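Long-range contacts in 6-phosphogluconolactonase (Shewanella baltica, PDB 3NWP), which probably hydrolyses 6-phosphogluconolactone to 6-phosphogluconate, the second step of the oxidative pentose phosphate pathway: residues A22-A26 against L55-I61; S64-L70 against N99-L105; M2-T6 against R217-R223. Residues are numbered along the deposited sequence.

Interaction 1 of 3, residues A22-A26 against L55-I61; sequences ASKIA and LLSMKSI
Small residues let two helices approach closely, and A22-A26 against L55-I61 illustrates how. A22-A26 is regular alpha helix, with A26 N hydrogen-bonded to A22 O at 2.9 Å; L55-I61 starts on the last part of a helix and runs out into an extended tail, with S60 at the centre of an inverse gamma turn. The CA atoms of A22 and L56 lie 5.3 Å apart, those of A26 and K59 6.7 Å. A22 and A26, one turn apart, point their CB atoms at the partner. L56, its chi1 of -93° between wells and chi2 t, sends CD2 to 3.6 Å from A22 O and 3.8 Å from I25 CG2. Helices 14-36 and 50-58 are thus joined on one side of the Rossmann-like sheet, and I25 (mt) also reaches V132 and V134 of the central strand 132-135. L55 (mt) sets its CB 3.9 Å from A22 CB. K59, mmtt, lays its aliphatic chain along the alanines, CG 3.7 Å from A26 CB and CE 4.1 Å from A22 CB, which brings NZ to 3.1 Å from OG of S23 (chi1 m). I61, with chi1 p and chi2 t, places CG2 3.7 Å from A26 O and 4.0 Å from A26 CB.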
ATOM      1  N   ALA A  22       8.056  -6.620  -9.892  1.00 14.79           N
ATOM      2  CA  ALA A  22       6.980  -7.556 -10.259  1.00 15.11           C
ATOM      3  C   ALA A  22       7.401  -8.990 -10.026  1.00 16.30           C
ATOM      4  O   ALA A  22       6.604  -9.822  -9.528  1.00 16.06           O
ATOM      5  CB  ALA A  22       6.538  -7.315 -11.739  1.00 15.14           C
ATOM      6  N   SER A  23       8.619  -9.347 -10.434  0.70 14.57           N
ATOM      7  CA  SER A  23       9.103 -10.707 -10.195  0.70 16.35           C
ATOM      8  C   SER A  23       9.195 -11.056  -8.715  0.70 16.92           C
ATOM      9  O   SER A  23       8.809 -12.158  -8.319  0.70 17.36           O
ATOM     10  CB  SER A  23      10.468 -10.915 -10.873  0.70 18.80           C
ATOM     11  OG  SER A  23      10.335 -10.778 -12.259  0.70 20.60           O
ATOM     12  N   LYS A  24       9.727 -10.155  -7.877  1.00 15.52           N
ATOM     13  CA  LYS A  24       9.827 -10.400  -6.441  1.00 15.31           C
ATOM     14  C   LYS A  24       8.438 -10.581  -5.818  1.00 15.60           C
ATOM     15  O   LYS A  24       8.233 -11.493  -5.019  1.00 15.91           O
ATOM     16  CB  LYS A  24      10.595  -9.301  -5.723  1.00 17.65           C
ATOM     17  CG  LYS A  24      12.056  -9.185  -6.075  1.00 22.23           C
ATOM     18  CD  LYS A  24      12.807 -10.431  -5.706  1.00 27.67           C
ATOM     19  CE  LYS A  24      14.339 -10.215  -5.920  1.00 38.03           C
ATOM     20  NZ  LYS A  24      15.066 -11.340  -5.267  1.00 38.87           N
ATOM     21  N   ILE A  25       7.495  -9.747  -6.135  1.00 14.32           N
ATOM     22  CA  ILE A  25       6.144  -9.849  -5.599  1.00 13.62           C
ATOM     23  C   ILE A  25       5.508 -11.130  -6.042  1.00 14.83           C
ATOM     24  O   ILE A  25       4.951 -11.866  -5.184  1.00 14.52           O
ATOM     25  CB  ILE A  25       5.290  -8.625  -6.039  1.00 12.58           C
ATOM     26  CG1 ILE A  25       5.761  -7.336  -5.350  1.00 12.54           C
ATOM     27  CG2 ILE A  25       3.784  -8.817  -5.717  1.00 13.44           C
ATOM     28  CD1 ILE A  25       5.224  -6.075  -6.019  1.00 14.89           C
ATOM     29  N   ALA A  26       5.566 -11.441  -7.325  1.00 15.10           N
ATOM     30  CA  ALA A  26       4.932 -12.657  -7.811  1.00 16.12           C
ATOM     31  C   ALA A  26       5.504 -13.916  -7.113  1.00 15.54           C
ATOM     32  O   ALA A  26       4.765 -14.822  -6.726  1.00 16.28           O
ATOM     33  CB  ALA A  26       5.002 -12.755  -9.375  1.00 17.35           C
ATOM     34  N   LEU A  55       2.586  -5.317 -15.463  1.00 16.89           N
ATOM     35  CA  LEU A  55       3.545  -6.425 -15.488  1.00 17.70           C
ATOM     36  C   LEU A  55       3.104  -7.551 -14.566  1.00 18.46           C
ATOM     37  O   LEU A  55       3.144  -8.762 -14.903  1.00 18.96           O
ATOM     38  CB  LEU A  55       4.941  -5.981 -15.065  1.00 19.90           C
ATOM     39  CG  LEU A  55       5.701  -5.068 -15.995  1.00 26.31           C
ATOM     40  CD1 LEU A  55       7.108  -4.846 -15.401  1.00 26.50           C
ATOM     41  CD2 LEU A  55       5.844  -5.605 -17.439  1.00 28.61           C
ATOM     42  N   LEU A  56       2.637  -7.183 -13.370  1.00 17.61           N
ATOM     43  CA  LEU A  56       2.186  -8.191 -12.423  1.00 17.45           C
ATOM     44  C   LEU A  56       1.009  -8.990 -13.007  1.00 18.13           C
ATOM     45  O   LEU A  56       0.913 -10.192 -12.809  1.00 19.30           O
ATOM     46  CB  LEU A  56       1.679  -7.540 -11.129  1.00 21.37           C
ATOM     47  CG  LEU A  56       2.634  -7.371 -10.019  1.00 25.33           C
ATOM     48  CD1 LEU A  56       1.894  -6.627  -8.858  1.00 22.66           C
ATOM     49  CD2 LEU A  56       3.224  -8.734  -9.495  1.00 21.00           C
ATOM     50  N   SER A  57       0.097  -8.304 -13.719  1.00 16.44           N
ATOM     51  CA  SER A  57      -1.069  -8.926 -14.283  1.00 17.53           C
ATOM     52  C   SER A  57      -0.711 -10.076 -15.222  1.00 16.26           C
ATOM     53  O   SER A  57      -1.557 -10.949 -15.418  1.00 19.07           O
ATOM     54  CB  SER A  57      -1.966  -7.927 -14.986  1.00 18.17           C
ATOM     55  OG  SER A  57      -1.518  -7.633 -16.304  1.00 17.46           O
HETATM   56  N   MSE A  58       0.477 -10.059 -15.810  0.50 16.83           N
HETATM   57  CA  MSE A  58       0.871 -11.104 -16.747  0.50 16.49           C
HETATM   58  C   MSE A  58       1.631 -12.269 -16.090  0.50 15.87           C
HETATM   59  O   MSE A  58       1.819 -13.318 -16.740  0.50 16.88           O
HETATM   60  CB  MSE A  58       1.676 -10.506 -17.916  0.50 19.32           C
HETATM   61  CG  MSE A  58       0.822  -9.745 -18.909  0.50 26.46           C
HETATM   62 SE   MSE A  58      -0.321 -10.909 -19.919  0.38 24.65          SE
HETATM   63  CE  MSE A  58       0.899 -11.314 -21.381  0.50 23.81           C
ATOM     64  N   LYS A  59       2.041 -12.129 -14.810  1.00 16.86           N
ATOM     65  CA  LYS A  59       2.819 -13.177 -14.133  1.00 16.96           C
ATOM     66  C   LYS A  59       1.985 -14.460 -13.973  1.00 15.81           C
ATOM     67  O   LYS A  59       0.822 -14.383 -13.565  1.00 17.71           O
ATOM     68  CB  LYS A  59       3.322 -12.690 -12.774  1.00 18.21           C
ATOM     69  CG  LYS A  59       4.367 -11.575 -12.843  1.00 19.02           C
ATOM     70  CD  LYS A  59       5.677 -12.084 -13.387  1.00 20.60           C
ATOM     71  CE  LYS A  59       6.725 -10.968 -13.532  1.00 22.06           C
ATOM     72  NZ  LYS A  59       7.985 -11.536 -14.115  1.00 23.94           N
ATOM     73  N   SER A  60       2.590 -15.610 -14.286  1.00 18.02           N
ATOM     74  CA  SER A  60       1.926 -16.893 -14.189  1.00 18.32           C
ATOM     75  C   SER A  60       2.098 -17.498 -12.788  1.00 18.49           C
ATOM     76  O   SER A  60       3.062 -18.194 -12.497  1.00 20.02           O
ATOM     77  CB  SER A  60       2.495 -17.872 -15.236  1.00 19.30           C
ATOM     78  OG  SER A  60       1.797 -19.119 -15.196  1.00 23.28           O
ATOM     79  N   ILE A  61       1.235 -17.032 -11.889  1.00 16.28           N
ATOM     80  CA  ILE A  61       1.125 -17.594 -10.537  1.00 16.17           C
ATOM     81  C   ILE A  61      -0.356 -17.921 -10.322  1.00 18.04           C
ATOM     82  O   ILE A  61      -1.230 -17.576 -11.162  1.00 19.41           O
ATOM     83  CB  ILE A  61       1.658 -16.592  -9.451  1.00 16.63           C
ATOM     84  CG1 ILE A  61       0.864 -15.299  -9.420  1.00 18.09           C
ATOM     85  CG2 ILE A  61       3.178 -16.325  -9.667  1.00 16.34           C
ATOM     86  CD1 ILE A  61       1.054 -14.431  -8.067  1.00 17.52           C
TER

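Interaction 2 of 3, residues S64-L70 against N99-L105; sequences SDVYITL and NAKFRGL
Parallel strands pair where one residue of one strand is hydrogen-bonded to both neighbours of its partner on the other, and S64-L70 with N99-L105 shows the pattern on a short edge strand. Both segments run the same way, their end-to-end directions 24° apart, with Y67 bridging K101 and I68 bridging F102. K101 N donates to V66 O (2.8 Å, 170°), I68 N to K101 O (2.9 Å, 161°), and R103 N to I68 O (2.9 Å, 166°). T69 OG1 (chi1 t) donates to R103 O at 2.7 Å. This pairing closes a beta-alpha-beta unit of the Rossmann-like fold: strand 66-74, helix 84-91, strand 101-102. On the other edge of strand 66-74, backbone hydrogen bonds of Y67 and T69 reach strand 39-43. K101 (mttp) folds back over the Y67 ring, CD 4.0 Å from its centroid in a CH-pi contact, and NZ donates to S64 O at 2.9 Å. D65 OD1 forms a salt bridge with K38, while N99 ND2 is hydrogen-bonded to R96 O. On the face opposite Y67 and K101, I68 (mt) places CD1 3.6 Å from A100 CB and CG2 4.0 Å from CD1 of F102 (chi1 t), whose CE1 is 4.0 Å from L70 CD2.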
ATOM      1  N   SER A  64      -5.824 -16.902  -8.569  1.00 19.25           N
ATOM      2  CA  SER A  64      -7.145 -17.176  -8.011  1.00 20.44           C
ATOM      3  C   SER A  64      -7.112 -17.522  -6.524  1.00 20.11           C
ATOM      4  O   SER A  64      -8.142 -17.501  -5.849  1.00 21.02           O
ATOM      5  CB  SER A  64      -7.897 -18.271  -8.838  1.00 19.52           C
ATOM      6  OG  SER A  64      -7.241 -19.532  -8.779  1.00 23.27           O
ATOM      7  N   ASP A  65      -5.929 -17.793  -6.012  1.00 19.23           N
ATOM      8  CA  ASP A  65      -5.704 -18.081  -4.609  1.00 17.70           C
ATOM      9  C   ASP A  65      -5.060 -16.847  -3.936  1.00 17.65           C
ATOM     10  O   ASP A  65      -4.588 -16.975  -2.799  1.00 18.10           O
ATOM     11  CB  ASP A  65      -4.820 -19.283  -4.443  1.00 21.05           C
ATOM     12  CG  ASP A  65      -5.469 -20.558  -4.998  1.00 22.86           C
ATOM     13  OD1 ASP A  65      -6.621 -20.789  -4.595  1.00 23.44           O
ATOM     14  OD2 ASP A  65      -4.813 -21.291  -5.757  1.00 25.46           O
ATOM     15  N   VAL A  66      -5.093 -15.689  -4.599  1.00 15.99           N
ATOM     16  CA  VAL A  66      -4.517 -14.427  -4.025  1.00 15.42           C
ATOM     17  C   VAL A  66      -5.652 -13.481  -3.756  1.00 16.42           C
ATOM     18  O   VAL A  66      -6.455 -13.149  -4.673  1.00 19.74           O
ATOM     19  CB  VAL A  66      -3.472 -13.777  -4.957  1.00 16.53           C
ATOM     20  CG1 VAL A  66      -2.936 -12.442  -4.306  1.00 16.15           C
ATOM     21  CG2 VAL A  66      -2.349 -14.754  -5.315  1.00 16.45           C
ATOM     22  N   TYR A  67      -5.744 -13.000  -2.510  1.00 16.63           N
ATOM     23  CA  TYR A  67      -6.675 -11.975  -2.102  1.00 17.36           C
ATOM     24  C   TYR A  67      -5.989 -10.635  -2.181  1.00 16.22           C
ATOM     25  O   TYR A  67      -4.852 -10.503  -1.718  1.00 17.77           O
ATOM     26  CB  TYR A  67      -7.137 -12.217  -0.667  1.00 19.45           C
ATOM     27  CG  TYR A  67      -8.036 -13.387  -0.473  1.00 22.04           C
ATOM     28  CD1 TYR A  67      -7.536 -14.665  -0.427  1.00 26.27           C
ATOM     29  CD2 TYR A  67      -9.386 -13.184  -0.186  1.00 33.35           C
ATOM     30  CE1 TYR A  67      -8.382 -15.765  -0.204  1.00 36.81           C
ATOM     31  CE2 TYR A  67     -10.230 -14.267   0.047  1.00 38.92           C
ATOM     32  CZ  TYR A  67      -9.711 -15.549   0.025  1.00 40.82           C
ATOM     33  OH  TYR A  67     -10.514 -16.648   0.248  1.00 51.38           O
ATOM     34  N   ILE A  68      -6.632  -9.637  -2.801  1.00 16.35           N
ATOM     35  CA  ILE A  68      -6.022  -8.343  -2.996  1.00 14.90           C
ATOM     36  C   ILE A  68      -6.893  -7.232  -2.452  1.00 16.76           C
ATOM     37  O   ILE A  68      -8.109  -7.265  -2.583  1.00 16.42           O
ATOM     38  CB  ILE A  68      -5.782  -8.056  -4.482  1.00 15.19           C
ATOM     39  CG1 ILE A  68      -4.998  -9.192  -5.151  1.00 14.83           C
ATOM     40  CG2 ILE A  68      -5.056  -6.702  -4.620  1.00 14.14           C
ATOM     41  CD1 ILE A  68      -4.754  -8.998  -6.676  1.00 16.16           C
ATOM     42  N   THR A  69      -6.291  -6.289  -1.732  1.00 14.23           N
ATOM     43  CA  THR A  69      -7.004  -5.107  -1.298  1.00 15.22           C
ATOM     44  C   THR A  69      -6.099  -3.869  -1.409  1.00 18.14           C
ATOM     45  O   THR A  69      -4.973  -3.945  -1.916  1.00 15.52           O
ATOM     46  CB  THR A  69      -7.632  -5.274   0.102  1.00 17.43           C
ATOM     47  OG1 THR A  69      -8.613  -4.230   0.318  1.00 17.59           O
ATOM     48  CG2 THR A  69      -6.612  -5.281   1.249  1.00 15.89           C
ATOM     49  N   LEU A  70      -6.607  -2.725  -0.969  1.00 15.34           N
ATOM     50  CA  LEU A  70      -5.979  -1.429  -1.082  1.00 15.61           C
ATOM     51  C   LEU A  70      -5.410  -0.960   0.247  1.00 15.40           C
ATOM     52  O   LEU A  70      -5.991  -1.203   1.327  1.00 15.01           O
ATOM     53  CB  LEU A  70      -7.044  -0.390  -1.522  1.00 16.67           C
ATOM     54  CG  LEU A  70      -7.801  -0.712  -2.817  1.00 18.50           C
ATOM     55  CD1 LEU A  70      -8.939   0.290  -3.062  1.00 18.57           C
ATOM     56  CD2 LEU A  70      -6.819  -0.732  -3.992  1.00 19.69           C
ATOM     57  N   ASN A  99      -7.917 -13.426 -12.406  0.50 18.55           N
ATOM     58  CA  ASN A  99      -8.359 -14.527 -11.601  0.50 19.17           C
ATOM     59  C   ASN A  99      -8.320 -14.284 -10.055  0.50 18.17           C
ATOM     60  O   ASN A  99      -8.927 -15.000  -9.236  0.50 18.85           O
ATOM     61  CB  ASN A  99      -7.523 -15.771 -11.993  0.50 22.83           C
ATOM     62  CG  ASN A  99      -7.810 -16.269 -13.383  0.50 22.59           C
ATOM     63  OD1 ASN A  99      -8.898 -16.782 -13.671  0.50 28.46           O
ATOM     64  ND2 ASN A  99      -6.831 -16.142 -14.270  0.50 23.29           N
ATOM     65  N   ALA A 100      -7.611 -13.226  -9.661  0.50 14.76           N
ATOM     66  CA  ALA A 100      -7.463 -12.922  -8.253  0.50 15.76           C
ATOM     67  C   ALA A 100      -8.749 -12.480  -7.580  0.50 17.57           C
ATOM     68  O   ALA A 100      -9.730 -12.114  -8.257  0.50 20.75           O
ATOM     69  CB  ALA A 100      -6.370 -11.873  -8.056  0.50 13.87           C
ATOM     70  N   LYS A 101      -8.739 -12.521  -6.249  0.50 18.12           N
ATOM     71  CA  LYS A 101      -9.909 -12.163  -5.435  0.50 18.41           C
ATOM     72  C   LYS A 101      -9.733 -10.796  -4.765  0.50 17.72           C
ATOM     73  O   LYS A 101      -9.187 -10.700  -3.678  0.50 21.55           O
ATOM     74  CB  LYS A 101     -10.108 -13.211  -4.325  0.50 19.75           C
ATOM     75  CG  LYS A 101     -10.576 -14.595  -4.776  0.50 25.50           C
ATOM     76  CD  LYS A 101     -10.637 -15.594  -3.586  0.50 29.32           C
ATOM     77  CE  LYS A 101     -11.464 -16.857  -3.916  0.50 33.15           C
ATOM     78  NZ  LYS A 101     -10.980 -17.551  -5.153  0.50 34.81           N
ATOM     79  N   PHE A 102     -10.238  -9.751  -5.409  1.00 19.68           N
ATOM     80  CA  PHE A 102     -10.059  -8.359  -5.012  1.00 17.90           C
ATOM     81  C   PHE A 102     -11.244  -7.876  -4.164  1.00 20.82           C
ATOM     82  O   PHE A 102     -12.414  -8.158  -4.483  1.00 20.55           O
ATOM     83  CB  PHE A 102      -9.928  -7.460  -6.237  1.00 18.60           C
ATOM     84  CG  PHE A 102      -9.895  -6.007  -5.911  1.00 19.10           C
ATOM     85  CD1 PHE A 102      -8.757  -5.423  -5.407  1.00 17.06           C
ATOM     86  CD2 PHE A 102     -11.011  -5.204  -6.050  1.00 20.35           C
ATOM     87  CE1 PHE A 102      -8.712  -4.080  -5.068  1.00 19.35           C
ATOM     88  CE2 PHE A 102     -10.963  -3.835  -5.704  1.00 20.09           C
ATOM     89  CZ  PHE A 102      -9.823  -3.270  -5.256  1.00 18.09           C
ATOM     90  N   ARG A 103     -10.951  -7.135  -3.096  1.00 18.16           N
ATOM     91  CA  ARG A 103     -11.968  -6.411  -2.342  1.00 21.79           C
ATOM     92  C   ARG A 103     -11.533  -4.985  -2.146  1.00 21.41           C
ATOM     93  O   ARG A 103     -10.430  -4.751  -1.636  1.00 21.09           O
ATOM     94  CB  ARG A 103     -12.156  -7.057  -0.976  1.00 25.60           C
ATOM     95  CG  ARG A 103     -13.340  -6.439  -0.198  1.00 41.86           C
ATOM     96  CD  ARG A 103     -14.623  -7.135  -0.510  1.00 53.53           C
ATOM     97  NE  ARG A 103     -14.665  -8.405   0.197  1.00 62.61           N
ATOM     98  CZ  ARG A 103     -15.651  -9.288   0.106  1.00 73.24           C
ATOM     99  NH1 ARG A 103     -16.696  -9.059  -0.689  1.00 75.19           N
ATOM    100  NH2 ARG A 103     -15.582 -10.414   0.809  1.00 77.20           N
ATOM    101  N   GLY A 104     -12.341  -4.014  -2.592  1.00 20.85           N
ATOM    102  CA  GLY A 104     -12.030  -2.629  -2.360  1.00 19.70           C
ATOM    103  C   GLY A 104     -12.469  -2.222  -0.963  1.00 21.07           C
ATOM    104  O   GLY A 104     -12.923  -3.047  -0.157  1.00 22.02           O
ATOM    105  N   LEU A 105     -12.316  -0.936  -0.704  1.00 19.05           N
ATOM    106  CA  LEU A 105     -12.693  -0.337   0.576  1.00 18.78           C
ATOM    107  C   LEU A 105     -13.952   0.518   0.488  1.00 20.46           C
ATOM    108  O   LEU A 105     -14.635   0.678   1.506  1.00 19.68           O
ATOM    109  CB  LEU A 105     -11.559   0.482   1.135  1.00 17.21           C
ATOM    110  CG  LEU A 105     -10.228  -0.251   1.331  1.00 17.69           C
ATOM    111  CD1 LEU A 105      -9.087   0.643   1.824  1.00 17.11           C
ATOM    112  CD2 LEU A 105     -10.371  -1.359   2.332  1.00 20.79           C
TER

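Interaction 3 of 3, residues M2-T6 against R217-R223; sequences MIKET and RAVLAQR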
HETATM    1  N   MSE A   2      17.819   9.612  14.082  0.66 18.12           N
HETATM    2  CA  MSE A   2      17.736   9.286  12.662  0.66 19.07           C
HETATM    3  C   MSE A   2      17.593   7.758  12.519  0.66 17.97           C
HETATM    4  O   MSE A   2      17.886   6.993  13.434  0.66 19.48           O
HETATM    5  CB  MSE A   2      18.942   9.872  11.926  0.66 17.81           C
HETATM    6  CG  MSE A   2      20.233   9.184  12.229  0.66 17.24           C
HETATM    7 SE   MSE A   2      21.749  10.056  11.459  0.50 18.86          SE
HETATM    8  CE  MSE A   2      22.121  11.412  12.855  0.66 36.57           C
ATOM      9  N   ILE A   3      17.035   7.348  11.382  1.00 18.46           N
ATOM     10  CA  ILE A   3      16.811   5.964  11.015  1.00 16.70           C
ATOM     11  C   ILE A   3      18.000   5.427  10.243  1.00 18.60           C
ATOM     12  O   ILE A   3      18.327   5.922   9.144  1.00 19.59           O
ATOM     13  CB  ILE A   3      15.557   5.887  10.126  1.00 15.92           C
ATOM     14  CG1 ILE A   3      14.341   6.392  10.891  1.00 18.63           C
ATOM     15  CG2 ILE A   3      15.322   4.417   9.656  1.00 16.87           C
ATOM     16  CD1 ILE A   3      13.036   6.509  10.035  1.00 16.62           C
ATOM     17  N   LYS A   4      18.668   4.448  10.830  1.00 18.11           N
ATOM     18  CA  LYS A   4      19.971   4.010  10.302  1.00 17.64           C
ATOM     19  C   LYS A   4      19.940   2.698   9.541  1.00 16.77           C
ATOM     20  O   LYS A   4      20.832   2.468   8.721  1.00 18.03           O
ATOM     21  CB  LYS A   4      21.038   3.980  11.400  1.00 18.32           C
ATOM     22  CG  LYS A   4      21.369   5.331  12.045  1.00 20.50           C
ATOM     23  CD  LYS A   4      22.303   5.149  13.213  1.00 23.92           C
ATOM     24  CE  LYS A   4      22.649   6.535  13.792  1.00 26.39           C
ATOM     25  NZ  LYS A   4      23.722   6.378  14.800  1.00 31.69           N
ATOM     26  N   GLU A   5      18.951   1.845   9.790  1.00 16.73           N
ATOM     27  CA  GLU A   5      18.864   0.569   9.113  1.00 15.67           C
ATOM     28  C   GLU A   5      17.910   0.686   7.934  1.00 16.70           C
ATOM     29  O   GLU A   5      16.758   1.122   8.100  1.00 17.79           O
ATOM     30  CB  GLU A   5      18.382  -0.513  10.075  1.00 16.79           C
ATOM     31  CG  GLU A   5      18.449  -1.884   9.440  1.00 20.16           C
ATOM     32  CD  GLU A   5      18.019  -3.020  10.352  1.00 27.54           C
ATOM     33  OE1 GLU A   5      18.709  -3.259  11.347  1.00 24.50           O
ATOM     34  OE2 GLU A   5      16.963  -3.659  10.065  1.00 28.90           O
ATOM     35  N   THR A   6      18.414   0.359   6.741  1.00 14.20           N
ATOM     36  CA  THR A   6      17.686   0.499   5.499  1.00 14.70           C
ATOM     37  C   THR A   6      18.030  -0.684   4.585  1.00 14.53           C
ATOM     38  O   THR A   6      19.152  -1.266   4.680  1.00 14.57           O
ATOM     39  CB  THR A   6      17.955   1.832   4.724  1.00 15.96           C
ATOM     40  OG1 THR A   6      19.259   1.795   4.119  1.00 17.43           O
ATOM     41  CG2 THR A   6      17.784   3.105   5.590  1.00 15.98           C
ATOM     42  N   ARG A 217       7.728   7.198   8.269  1.00 15.27           N
ATOM     43  CA  ARG A 217       8.643   6.724   9.274  1.00 15.81           C
ATOM     44  C   ARG A 217       8.146   5.603  10.149  1.00 15.99           C
ATOM     45  O   ARG A 217       8.939   4.848  10.697  1.00 16.85           O
ATOM     46  CB  ARG A 217       9.097   7.929  10.165  1.00 16.17           C
ATOM     47  CG  ARG A 217       9.887   8.976   9.388  1.00 19.24           C
ATOM     48  CD  ARG A 217       9.994  10.296  10.153  1.00 17.99           C
ATOM     49  NE  ARG A 217      10.930  11.212   9.532  1.00 19.90           N
ATOM     50  CZ  ARG A 217      10.966  12.530   9.757  1.00 20.13           C
ATOM     51  NH1 ARG A 217      10.028  13.092  10.534  1.00 21.09           N
ATOM     52  NH2 ARG A 217      11.899  13.302   9.179  1.00 20.52           N
ATOM     53  N   ALA A 218       6.816   5.485  10.324  1.00 15.86           N
ATOM     54  CA  ALA A 218       6.284   4.376  11.101  1.00 16.21           C
ATOM     55  C   ALA A 218       6.605   3.017  10.494  1.00 16.89           C
ATOM     56  O   ALA A 218       6.779   2.036  11.211  1.00 18.69           O
ATOM     57  CB  ALA A 218       4.759   4.531  11.321  1.00 17.69           C
ATOM     58  N   VAL A 219       6.750   3.000   9.167  1.00 16.73           N
ATOM     59  CA  VAL A 219       7.182   1.828   8.410  1.00 15.14           C
ATOM     60  C   VAL A 219       8.719   1.705   8.365  1.00 15.15           C
ATOM     61  O   VAL A 219       9.264   0.640   8.624  1.00 16.39           O
ATOM     62  CB  VAL A 219       6.614   1.885   6.983  1.00 15.42           C
ATOM     63  CG1 VAL A 219       7.231   0.821   6.087  1.00 19.09           C
ATOM     64  CG2 VAL A 219       5.064   1.722   7.027  1.00 17.11           C
ATOM     65  N   LEU A 220       9.385   2.837   8.160  1.00 15.97           N
ATOM     66  CA  LEU A 220      10.872   2.813   8.001  1.00 16.20           C
ATOM     67  C   LEU A 220      11.622   2.588   9.282  1.00 18.65           C
ATOM     68  O   LEU A 220      12.720   2.025   9.241  1.00 18.55           O
ATOM     69  CB  LEU A 220      11.365   4.096   7.377  1.00 16.48           C
ATOM     70  CG  LEU A 220      10.804   4.441   5.984  1.00 16.87           C
ATOM     71  CD1 LEU A 220      11.346   5.752   5.413  1.00 20.02           C
ATOM     72  CD2 LEU A 220      10.991   3.261   4.971  1.00 19.06           C
ATOM     73  N   ALA A 221      11.053   3.013  10.407  1.00 17.74           N
ATOM     74  CA  ALA A 221      11.791   3.013  11.672  1.00 19.41           C
ATOM     75  C   ALA A 221      11.715   1.696  12.393  1.00 22.07           C
ATOM     76  O   ALA A 221      12.570   1.409  13.257  1.00 28.66           O
ATOM     77  CB  ALA A 221      11.332   4.159  12.555  1.00 19.35           C
ATOM     78  N   GLN A 222      10.745   0.864  12.088  1.00 21.49           N
ATOM     79  CA  GLN A 222      10.533  -0.412  12.765  1.00 21.15           C
ATOM     80  C   GLN A 222      11.421  -1.521  12.166  1.00 23.49           C
ATOM     81  O   GLN A 222      11.865  -1.396  11.024  1.00 22.17           O
ATOM     82  CB  GLN A 222       9.051  -0.777  12.804  1.00 22.52           C
ATOM     83  CG  GLN A 222       8.379  -0.941  11.439  1.00 20.50           C
ATOM     84  CD  GLN A 222       8.767  -2.228  10.759  1.00 20.46           C
ATOM     85  OE1 GLN A 222       8.816  -3.306  11.390  1.00 21.41           O
ATOM     86  NE2 GLN A 222       9.039  -2.150   9.441  1.00 18.53           N
ATOM     87  N   ARG A 223      11.680  -2.560  12.975  1.00 25.54           N
ATOM     88  CA  ARG A 223      12.603  -3.640  12.662  1.00 28.93           C
ATOM     89  C   ARG A 223      12.050  -5.020  12.546  1.00 29.51           C
ATOM     90  O   ARG A 223      12.820  -5.952  12.298  1.00 36.82           O
ATOM     91  CB  ARG A 223      13.619  -3.730  13.816  1.00 33.03           C
ATOM     92  CG  ARG A 223      14.298  -2.425  14.034  1.00 37.12           C
ATOM     93  CD  ARG A 223      15.055  -2.074  12.758  1.00 38.40           C
ATOM     94  NE  ARG A 223      15.990  -1.014  13.045  1.00 46.34           N
ATOM     95  CZ  ARG A 223      17.087  -1.179  13.771  1.00 43.82           C
ATOM     96  NH1 ARG A 223      17.428  -2.387  14.243  1.00 57.14           N
ATOM     97  NH2 ARG A 223      17.864  -0.146  14.008  1.00 41.36           N
TER
HETATM   98  O   HOH W   1      14.482   2.129   7.082  1.00 11.70           O
HETATM   99  O   HOH W   2      14.670   0.374  10.411  1.00 19.07           O
HETATM  100  O   HOH W   3      16.581   1.825  11.698  1.00 21.69           O
HETATM  101  O   HOH W   4      15.801  -5.831  11.194  1.00 37.98           O
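I3 lays its side chain over R217, L220 and A221: CD1 lies 3.8 Å from A221 CB, 4.0 Å from L220 CB and 4.1 Å from R217 CG, while CG2 is 3.6 Å from L220 O. The rest is polar, and water completes an interface that has no direct hydrogen bond. The carbonyl of L220 faces the N-terminal segment, and water 1 donates to L220 O (2.8 Å) and to E5 O (2.7 Å). Water 2 lies 2.8 Å from L220 O and 3.2 Å from E5 O. Water 3 accepts from E5 N at 3.0 Å and R223 NE at 3.2 Å, so the N-H and carbonyl of E5, on the same edge of the backbone, both have water partners. E5 OE1 makes a salt bridge to R223 NH1 at 3.3 Å, lying over the guanidinium face, an attraction of charge alone. E5 OE2 accepts a hydrogen bond from water 4 (2.7 Å), which also donates to R223 O (3.2 Å); E5 OE2 also binds a glycerol, probably from crystallisation. The contact joins the irregular lead-in to strand 8-11 with the short helix before strand 227-232, next to helix 196-206, where L206 meets I3 and Y202 meets L220.

Overall arrangement
From the N terminus, M2-T6 is the first segment met, but its partner, R217-R223, comes only after 210 further residues, so interaction 3 closes a loop holding nearly the whole chain. Interactions 1 and 2 are nested inside that loop and follow one another in series, each spanning 28 residues between its segments. Interaction 1 joins helices 14-36 and 50-58; the chain then passes almost directly into strand 66-74, where interaction 2 opens, to be closed by strand 101-102. Their centres are about 14 Å apart. Interaction 3 lies across the chain's centre from interaction 2, the centres about 29 Å apart, and ties together the approaches to the parallel pair 8-11 and 227-232.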